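Local atomic coordinates of glycerol dehydratase (Clostridium butyricum, PDB entry 1R9D), a protein that probably acts as a lyase that dehydrates glycerol without vitamin B12, using an organic radical as other glycyl-radical enzymes of the pyruvate formate lyase family do. Residues L242-K247 and S259-C264. Sequence-based numbering, arbitrary orientation.
Sequences LNEIAK and SFYEAC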
# COMPACT_ATOMS: atom_id res chain seq x y z
N LEU A 242 -41.19 17.42 17.57
CA LEU A 242 -40.06 17.91 16.79
C LEU A 242 -39.04 18.66 17.65
O LEU A 242 -37.84 18.59 17.39
CB LEU A 242 -40.55 18.79 15.65
CG LEU A 242 -41.29 18.02 14.56
CD1 LEU A 242 -42.09 18.97 13.69
CD2 LEU A 242 -40.27 17.25 13.73
N ASN A 243 -39.52 19.37 18.67
CA ASN A 243 -38.62 20.10 19.55
C ASN A 243 -37.86 19.13 20.44
O ASN A 243 -36.73 19.39 20.83
CB ASN A 243 -39.39 21.10 20.42
CG ASN A 243 -39.62 22.42 19.72
OD1 ASN A 243 -38.70 22.98 19.12
ND2 ASN A 243 -40.84 22.93 19.79
N GLU A 244 -38.50 18.01 20.77
CA GLU A 244 -37.85 17.02 21.62
C GLU A 244 -36.78 16.29 20.80
O GLU A 244 -35.74 15.92 21.33
CB GLU A 244 -38.88 16.01 22.15
CG GLU A 244 -38.26 14.94 23.04
CD GLU A 244 -37.63 15.49 24.30
OE1 GLU A 244 -37.35 16.71 24.36
OE2 GLU A 244 -37.41 14.71 25.25
N ILE A 245 -37.05 16.11 19.51
CA ILE A 245 -36.11 15.46 18.62
C ILE A 245 -34.87 16.35 18.49
O ILE A 245 -33.74 15.88 18.57
CB ILE A 245 -36.72 15.24 17.21
CG1 ILE A 245 -37.84 14.19 17.29
CG2 ILE A 245 -35.66 14.81 16.22
CD1 ILE A 245 -38.60 14.01 16.00
N ALA A 246 -35.10 17.65 18.31
CA ALA A 246 -34.00 18.59 18.20
C ALA A 246 -33.14 18.54 19.45
O ALA A 246 -31.91 18.62 19.38
CB ALA A 246 -34.53 20.00 17.98
N LYS A 247 -33.79 18.39 20.60
CA LYS A 247 -33.09 18.34 21.88
C LYS A 247 -32.24 17.07 22.02
O LYS A 247 -31.08 17.13 22.43
CB LYS A 247 -34.09 18.39 23.04
CG LYS A 247 -33.43 18.26 24.41
CD LYS A 247 -34.45 18.31 25.54
CE LYS A 247 -33.76 18.21 26.89
NZ LYS A 247 -34.71 18.35 28.02
N SER A 259 -31.15 8.43 28.62
CA SER A 259 -32.51 7.91 28.63
C SER A 259 -32.71 6.90 27.50
O SER A 259 -31.84 6.76 26.63
CB SER A 259 -33.50 9.05 28.46
OG SER A 259 -33.40 9.59 27.16
N PHE A 260 -33.85 6.23 27.49
CA PHE A 260 -34.15 5.25 26.45
C PHE A 260 -34.31 5.90 25.08
O PHE A 260 -33.81 5.38 24.08
CB PHE A 260 -35.41 4.45 26.81
CG PHE A 260 -35.62 3.24 25.94
CD1 PHE A 260 -34.75 2.15 26.01
CD2 PHE A 260 -36.68 3.18 25.04
CE1 PHE A 260 -34.93 1.03 25.20
CE2 PHE A 260 -36.88 2.07 24.22
CZ PHE A 260 -36.00 0.99 24.30
N TYR A 261 -35.00 7.03 25.02
CA TYR A 261 -35.21 7.72 23.75
C TYR A 261 -33.84 8.08 23.16
O TYR A 261 -33.60 7.91 21.97
CB TYR A 261 -36.05 8.99 23.97
CG TYR A 261 -36.75 9.55 22.73
CD1 TYR A 261 -36.28 9.29 21.44
CD2 TYR A 261 -37.85 10.40 22.87
CE1 TYR A 261 -36.89 9.87 20.33
CE2 TYR A 261 -38.46 10.98 21.77
CZ TYR A 261 -37.98 10.71 20.50
OH TYR A 261 -38.57 11.31 19.42
N GLU A 262 -32.95 8.59 24.01
CA GLU A 262 -31.61 8.97 23.58
C GLU A 262 -30.84 7.76 23.06
O GLU A 262 -30.13 7.85 22.06
CB GLU A 262 -30.84 9.62 24.74
CG GLU A 262 -31.33 11.02 25.10
CD GLU A 262 -30.69 11.56 26.37
OE1 GLU A 262 -31.01 12.71 26.75
OE2 GLU A 262 -29.88 10.83 26.99
N ALA A 263 -30.98 6.62 23.74
CA ALA A 263 -30.30 5.40 23.31
C ALA A 263 -30.83 4.95 21.95
O ALA A 263 -30.05 4.56 21.07
CB ALA A 263 -30.51 4.30 24.35
N CYS A 264 -32.15 5.00 21.76
CA CYS A 264 -32.75 4.60 20.48
C CYS A 264 -32.30 5.49 19.32
O CYS A 264 -32.01 5.00 18.23
CB CYS A 264 -34.28 4.64 20.57
SG CYS A 264 -35.02 3.31 21.55
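Tyr-261 bridges two consecutive helices of the pyruvate formate lyase-like region, 236-252 and 260-277, to reach Glu-244 and Ile-245. The second helix opens with a capping box made by Ser-259 and Glu-262. The helices stand well apart here: CA of Ile-245 and CA of Glu-262 are 9.3 Å from each other. Tyr-261 extends into the gap, and the side chains of Glu-244 and Ile-245 meet it.

The bond from CA to CB of Tyr-261 is directed toward 242-247. Its CG lies anti to the backbone N (chi1 -160°), which sends the ring on across the interface. Farther along, the ring atom CE2 lies 4.2 Å from CG of Glu-244. That methylene comes in obliquely, and the two side chains pass one another antiparallel. The Glu-244 chain then bends at chi2 (63°), and its carboxylate lies farther from the ring than CG does, turned 67° from the ring plane. At the tip, OH lies 3.7 Å from CG1 of Ile-245, a van der Waals contact. The hydroxyl of this buried tyrosine is hydrogen-bonded to Leu-71 O, outside the helix pair. Leu-310 also touches Tyr-261, and Val-73 touches Ile-245.

In the capping box, Glu-262 N gives a weak bond to Ser-259 OG. Glu-262 OE2 also forms a salt bridge with Lys-251 NZ. The return bond runs from Ser-259 N to Glu-262 OE2, 3.2 Å away, and meets that oxygen from above the carboxylate plane.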